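Local structure of excretory-secretory protein 2 (Ancylostoma ceylanicum, 3NSW) at residues K33-L45 with W56-Q70. The protein is a hookworm excretory-secretory protein with a netrin-like fold, probably released into the host, where it may act as an immunomodulator. Residues are numbered along the deposited sequence; the frame is centred on the assembly and turned at random.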
loop_
_atom_site.group_PDB
_atom_site.type_symbol
_atom_site.label_atom_id
_atom_site.label_comp_id
_atom_site.label_asym_id
_atom_site.label_seq_id
_atom_site.Cartn_x
_atom_site.Cartn_y
_atom_site.Cartn_z
ATOM N N LYS A 33 -7.570 -7.944 10.767
ATOM C CA LYS A 33 -8.544 -6.922 10.409
ATOM C C LYS A 33 -9.457 -6.621 11.581
ATOM O O LYS A 33 -10.067 -7.527 12.149
ATOM C CB LYS A 33 -9.362 -7.337 9.171
ATOM C CG LYS A 33 -10.387 -6.283 8.748
ATOM C CD LYS A 33 -10.904 -6.451 7.330
ATOM C CE LYS A 33 -11.651 -5.193 6.900
ATOM N NZ LYS A 33 -12.222 -5.284 5.530
ATOM N N THR A 34 -9.541 -5.342 11.939
ATOM C CA THR A 34 -10.520 -4.888 12.917
ATOM C C THR A 34 -11.842 -4.670 12.171
ATOM O O THR A 34 -12.011 -5.180 11.063
ATOM C CB THR A 34 -10.043 -3.609 13.643
ATOM O OG1 THR A 34 -10.689 -3.511 14.918
ATOM C CG2 THR A 34 -10.332 -2.350 12.810
ATOM N N ALA A 35 -12.774 -3.931 12.769
ATOM C CA ALA A 35 -14.039 -3.598 12.111
ATOM C C ALA A 35 -13.878 -3.249 10.621
ATOM O O ALA A 35 -14.176 -4.068 9.749
ATOM C CB ALA A 35 -14.744 -2.467 12.860
ATOM N N ARG A 36 -13.377 -2.050 10.340
ATOM C CA ARG A 36 -13.356 -1.527 8.980
ATOM C C ARG A 36 -11.942 -1.357 8.415
ATOM O O ARG A 36 -11.782 -0.962 7.250
ATOM C CB ARG A 36 -14.083 -0.189 8.962
ATOM C CG ARG A 36 -14.719 0.200 7.647
ATOM C CD ARG A 36 -15.124 1.648 7.742
ATOM N NE ARG A 36 -16.318 1.968 6.965
ATOM C CZ ARG A 36 -17.136 2.980 7.245
ATOM N NH1 ARG A 36 -16.895 3.761 8.288
ATOM N NH2 ARG A 36 -18.196 3.212 6.485
ATOM N N SER A 37 -10.927 -1.654 9.232
ATOM C CA SER A 37 -9.530 -1.464 8.849
ATOM C C SER A 37 -8.703 -2.742 8.925
ATOM O O SER A 37 -8.864 -3.538 9.865
ATOM C CB SER A 37 -8.861 -0.420 9.746
ATOM O OG SER A 37 -9.470 0.846 9.622
ATOM N N TYR A 38 -7.816 -2.905 7.956
ATOM C CA TYR A 38 -6.797 -3.937 7.981
ATOM C C TYR A 38 -5.665 -3.471 8.883
ATOM O O TYR A 38 -5.299 -2.292 8.864
ATOM C CB TYR A 38 -6.264 -4.170 6.564
ATOM C CG TYR A 38 -7.279 -4.737 5.602
ATOM C CD1 TYR A 38 -7.537 -6.112 5.565
ATOM C CD2 TYR A 38 -7.991 -3.901 4.722
ATOM C CE1 TYR A 38 -8.456 -6.641 4.685
ATOM C CE2 TYR A 38 -8.932 -4.429 3.840
ATOM C CZ TYR A 38 -9.148 -5.799 3.821
ATOM O OH TYR A 38 -10.063 -6.346 2.960
ATOM N N ASN A 39 -5.116 -4.394 9.674
ATOM C CA ASN A 39 -3.897 -4.161 10.435
ATOM C C ASN A 39 -2.691 -4.486 9.571
ATOM O O ASN A 39 -2.688 -5.487 8.838
ATOM C CB ASN A 39 -3.855 -5.035 11.699
ATOM C CG ASN A 39 -4.916 -4.663 12.719
ATOM O OD1 ASN A 39 -5.543 -5.542 13.310
ATOM N ND2 ASN A 39 -5.108 -3.370 12.949
ATOM N N LEU A 40 -1.671 -3.638 9.664
ATOM C CA LEU A 40 -0.475 -3.730 8.823
ATOM C C LEU A 40 0.817 -3.770 9.629
ATOM O O LEU A 40 0.968 -3.071 10.651
ATOM C CB LEU A 40 -0.381 -2.510 7.893
ATOM C CG LEU A 40 -1.587 -2.188 7.017
ATOM C CD1 LEU A 40 -1.354 -0.879 6.265
ATOM C CD2 LEU A 40 -1.846 -3.337 6.047
ATOM N N GLN A 41 1.738 -4.600 9.156
ATOM C CA GLN A 41 3.131 -4.545 9.562
ATOM C C GLN A 41 3.911 -3.951 8.400
ATOM O O GLN A 41 3.813 -4.430 7.273
ATOM C CB GLN A 41 3.658 -5.952 9.882
ATOM C CG GLN A 41 5.180 -6.068 9.954
ATOM C CD GLN A 41 5.754 -5.585 11.280
ATOM O OE1 GLN A 41 5.302 -5.990 12.348
ATOM N NE2 GLN A 41 6.759 -4.718 11.212
ATOM N N TYR A 42 4.685 -2.910 8.675
ATOM C CA TYR A 42 5.521 -2.286 7.647
ATOM C C TYR A 42 6.925 -2.867 7.691
ATOM O O TYR A 42 7.548 -2.920 8.751
ATOM C CB TYR A 42 5.607 -0.776 7.887
ATOM C CG TYR A 42 4.377 -0.040 7.437
ATOM C CD1 TYR A 42 4.352 0.615 6.206
ATOM C CD2 TYR A 42 3.235 0.001 8.240
ATOM C CE1 TYR A 42 3.214 1.296 5.780
ATOM C CE2 TYR A 42 2.094 0.670 7.826
ATOM C CZ TYR A 42 2.093 1.321 6.605
ATOM O OH TYR A 42 0.970 1.984 6.205
ATOM N N TRP A 43 7.426 -3.272 6.529
ATOM C CA TRP A 43 8.774 -3.815 6.412
ATOM C C TRP A 43 9.754 -2.803 5.856
ATOM O O TRP A 43 10.924 -2.791 6.245
ATOM C CB TRP A 43 8.777 -5.063 5.527
ATOM C CG TRP A 43 7.908 -6.161 6.054
ATOM C CD1 TRP A 43 6.732 -6.610 5.512
ATOM C CD2 TRP A 43 8.134 -6.946 7.236
ATOM N NE1 TRP A 43 6.221 -7.629 6.281
ATOM C CE2 TRP A 43 7.058 -7.859 7.340
ATOM C CE3 TRP A 43 9.143 -6.973 8.207
ATOM C CZ2 TRP A 43 6.958 -8.792 8.384
ATOM C CZ3 TRP A 43 9.045 -7.904 9.252
ATOM C CH2 TRP A 43 7.958 -8.799 9.327
ATOM N N ARG A 44 9.281 -1.959 4.938
ATOM C CA ARG A 44 10.175 -1.077 4.203
ATOM C C ARG A 44 9.344 0.017 3.560
ATOM O O ARG A 44 8.236 -0.241 3.124
ATOM C CB ARG A 44 10.852 -1.879 3.087
ATOM C CG ARG A 44 11.711 -1.051 2.139
ATOM C CD ARG A 44 12.373 -1.945 1.124
ATOM N NE ARG A 44 13.153 -1.173 0.167
ATOM C CZ ARG A 44 13.766 -1.708 -0.881
ATOM N NH1 ARG A 44 13.677 -3.015 -1.097
ATOM N NH2 ARG A 44 14.460 -0.945 -1.707
ATOM N N LEU A 45 9.879 1.231 3.505
ATOM C CA LEU A 45 9.287 2.247 2.624
ATOM C C LEU A 45 10.235 2.354 1.450
ATOM O O LEU A 45 11.441 2.557 1.651
ATOM C CB LEU A 45 9.174 3.602 3.327
ATOM C CG LEU A 45 8.374 3.734 4.625
ATOM C CD1 LEU A 45 8.163 5.201 4.920
ATOM C CD2 LEU A 45 7.046 3.036 4.529
ATOM N N TRP A 56 9.685 5.847 10.529
ATOM C CA TRP A 56 8.325 5.419 10.198
ATOM C C TRP A 56 7.879 4.319 11.166
ATOM O O TRP A 56 8.697 3.488 11.571
ATOM C CB TRP A 56 8.265 4.920 8.750
ATOM C CG TRP A 56 6.878 4.655 8.225
ATOM C CD1 TRP A 56 6.220 3.462 8.221
ATOM C CD2 TRP A 56 5.988 5.604 7.616
ATOM N NE1 TRP A 56 4.976 3.606 7.655
ATOM C CE2 TRP A 56 4.811 4.912 7.273
ATOM C CE3 TRP A 56 6.075 6.971 7.328
ATOM C CZ2 TRP A 56 3.728 5.537 6.657
ATOM C CZ3 TRP A 56 4.999 7.589 6.715
ATOM C CH2 TRP A 56 3.841 6.872 6.388
ATOM N N PRO A 57 6.579 4.313 11.550
ATOM C CA PRO A 57 6.109 3.279 12.480
ATOM C C PRO A 57 6.078 1.883 11.863
ATOM O O PRO A 57 5.834 1.735 10.664
ATOM C CB PRO A 57 4.682 3.731 12.825
ATOM C CG PRO A 57 4.642 5.181 12.490
ATOM C CD PRO A 57 5.531 5.323 11.300
ATOM N N SER A 58 6.327 0.872 12.690
ATOM C CA SER A 58 6.332 -0.514 12.241
ATOM C C SER A 58 4.917 -1.035 12.000
ATOM O O SER A 58 4.717 -1.946 11.200
ATOM C CB SER A 58 7.050 -1.401 13.258
ATOM O OG SER A 58 8.386 -0.966 13.444
ATOM N N PHE A 59 3.947 -0.456 12.711
ATOM C CA PHE A 59 2.535 -0.845 12.592
ATOM C C PHE A 59 1.677 0.284 12.029
ATOM O O PHE A 59 1.962 1.463 12.248
ATOM C CB PHE A 59 1.961 -1.267 13.952
ATOM C CG PHE A 59 2.871 -2.155 14.748
ATOM C CD1 PHE A 59 3.062 -3.485 14.386
ATOM C CD2 PHE A 59 3.538 -1.660 15.865
ATOM C CE1 PHE A 59 3.906 -4.309 15.129
ATOM C CE2 PHE A 59 4.383 -2.477 16.613
ATOM C CZ PHE A 59 4.568 -3.804 16.240
ATOM N N GLY A 60 0.618 -0.086 11.318
ATOM C CA GLY A 60 -0.390 0.890 10.875
ATOM C C GLY A 60 -1.669 0.179 10.497
ATOM O O GLY A 60 -1.804 -1.025 10.724
ATOM N N THR A 61 -2.603 0.927 9.919
ATOM C CA THR A 61 -3.894 0.378 9.525
ATOM C C THR A 61 -4.301 0.961 8.182
ATOM O O THR A 61 -3.837 2.039 7.778
ATOM C CB THR A 61 -5.007 0.712 10.544
ATOM O OG1 THR A 61 -5.098 2.134 10.685
ATOM C CG2 THR A 61 -4.735 0.078 11.907
ATOM N N LEU A 62 -5.147 0.224 7.476
ATOM C CA LEU A 62 -5.679 0.673 6.195
ATOM C C LEU A 62 -7.195 0.562 6.220
ATOM O O LEU A 62 -7.741 -0.538 6.260
ATOM C CB LEU A 62 -5.103 -0.189 5.056
ATOM C CG LEU A 62 -5.630 0.104 3.644
ATOM C CD1 LEU A 62 -5.207 1.504 3.196
ATOM C CD2 LEU A 62 -5.124 -0.972 2.670
ATOM N N ARG A 63 -7.880 1.705 6.196
ATOM C CA ARG A 63 -9.338 1.723 6.192
ATOM C C ARG A 63 -9.902 1.435 4.798
ATOM O O ARG A 63 -9.349 1.895 3.798
ATOM C CB ARG A 63 -9.820 3.082 6.702
ATOM C CG ARG A 63 -11.324 3.229 6.757
ATOM C CD ARG A 63 -11.705 4.428 7.602
ATOM N NE ARG A 63 -13.001 4.940 7.183
ATOM C CZ ARG A 63 -13.608 6.000 7.704
ATOM N NH1 ARG A 63 -13.046 6.695 8.683
ATOM N NH2 ARG A 63 -14.769 6.383 7.214
ATOM N N ASP A 64 -10.998 0.677 4.736
ATOM C CA ASP A 64 -11.691 0.401 3.468
ATOM C C ASP A 64 -13.191 0.594 3.641
ATOM O O ASP A 64 -13.854 -0.205 4.307
ATOM C CB ASP A 64 -11.382 -1.014 2.935
ATOM C CG ASP A 64 -12.138 -1.349 1.635
ATOM O OD1 ASP A 64 -12.644 -0.434 0.953
ATOM O OD2 ASP A 64 -12.228 -2.545 1.284
ATOM N N ASP A 65 -13.709 1.653 3.023
ATOM C CA ASP A 65 -15.127 2.008 3.100
ATOM C C ASP A 65 -15.971 1.404 1.970
ATOM O O ASP A 65 -17.198 1.536 1.971
ATOM C CB ASP A 65 -15.267 3.532 3.038
ATOM C CG ASP A 65 -15.021 4.207 4.378
ATOM O OD1 ASP A 65 -14.722 3.521 5.379
ATOM O OD2 ASP A 65 -15.125 5.446 4.426
ATOM N N CYS A 66 -15.312 0.763 1.001
ATOM C CA CYS A 66 -15.991 0.272 -0.205
ATOM C C CYS A 66 -16.059 -1.246 -0.269
ATOM O O CYS A 66 -17.138 -1.814 -0.436
ATOM C CB CYS A 66 -15.325 0.803 -1.485
ATOM S SG CYS A 66 -15.697 2.512 -1.910
ATOM N N GLY A 67 -14.905 -1.897 -0.146
ATOM C CA GLY A 67 -14.813 -3.349 -0.310
ATOM C C GLY A 67 -14.458 -3.749 -1.729
ATOM O O GLY A 67 -14.807 -4.840 -2.173
ATOM N N ASN A 68 -13.775 -2.860 -2.450
ATOM C CA ASN A 68 -13.245 -3.198 -3.768
ATOM C C ASN A 68 -11.903 -3.930 -3.667
ATOM O O ASN A 68 -11.258 -4.232 -4.680
ATOM C CB ASN A 68 -13.138 -1.955 -4.657
ATOM C CG ASN A 68 -14.494 -1.380 -5.018
ATOM O OD1 ASN A 68 -15.505 -2.086 -5.022
ATOM N ND2 ASN A 68 -14.523 -0.090 -5.327
ATOM N N ILE A 69 -11.488 -4.202 -2.432
ATOM C CA ILE A 69 -10.360 -5.098 -2.164
ATOM C C ILE A 69 -10.797 -6.159 -1.156
ATOM O O ILE A 69 -11.704 -5.925 -0.353
ATOM C CB ILE A 69 -9.100 -4.353 -1.640
ATOM C CG1 ILE A 69 -9.367 -3.686 -0.285
ATOM C CG2 ILE A 69 -8.564 -3.356 -2.688
ATOM C CD1 ILE A 69 -8.122 -3.074 0.372
ATOM N N GLN A 70 -10.162 -7.324 -1.210
ATOM C CA GLN A 70 -10.421 -8.373 -0.234
ATOM C C GLN A 70 -9.072 -8.951 0.148
ATOM O O GLN A 70 -8.694 -10.018 -0.319
ATOM C CB GLN A 70 -11.321 -9.464 -0.825
ATOM C CG GLN A 70 -11.994 -10.358 0.218
ATOM C CD GLN A 70 -13.182 -9.693 0.890
ATOM O OE1 GLN A 70 -14.236 -9.512 0.278
ATOM N NE2 GLN A 70 -13.021 -9.335 2.160
HETATM O O HOH W 1 -18.993 2.607 4.204
HETATM O O HOH W 2 -12.003 -5.045 2.183
HETATM O O HOH W 3 9.445 -2.145 10.948
#
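Tyr42 and Trp56 meet edge to face: the indole brings its NE1 edge down on one face of the phenol, NE1 lying 3.4 Å from Tyr42 CD1, with the two planes at 64°. Leu45 lies across a face of the same indole, its CD2 giving a CH-pi contact almost straight above the five-membered ring, and Pro57 CD lies against the opposite face, toward its rim. Gly60 N lies at the edge of the Tyr42 ring, 3.9 Å from Tyr42 CE2; glycine has no side chain there, and a CB would run into the ring at CE2. Between 37-45 and 59-63 runs an antiparallel ladder, with Tyr38 and Leu62 as one hydrogen-bonded pair and Leu40 and Gly60 as the next. Tyr42 N carries it beyond the start of strand 59-63 with a nearly linear bond to Ser58 O (2.7 Å). Strand 59-63 is thereby held as an outermost strand of the sheet in this netrin-like fold, while the other edge of 37-45 pairs with strand 24-33. On the face bearing Tyr38, Leu40 CD1 packs against Leu62 CB, and both leucines rest on Leu79 of strand 75-82. With CG beside the backbone N (chi1 -65°), the Tyr38 ring is carried toward 69-70, where Tyr38 CE2 lies 3.8 Å from Ile69 CD1; Tyr38 OH donates a hydrogen bond to a water that in turn donates to Asp64 OD2 and Ile69 O. At the far end Asp65 is shared by two arginines: Arg63 grips it side-on through NE and NH2, whereas Arg36 lays its guanidinium over OD1, NE 2.7 Å away, a purely electrostatic bridge. Asp64 N bonds to Arg36 O, and Asp64 OD1 accepts from Cys66 N, an Asx turn, and from Gly67 N on the same carboxylate face, completing an Asx motif beside the Cys66-Cys7 disulfide.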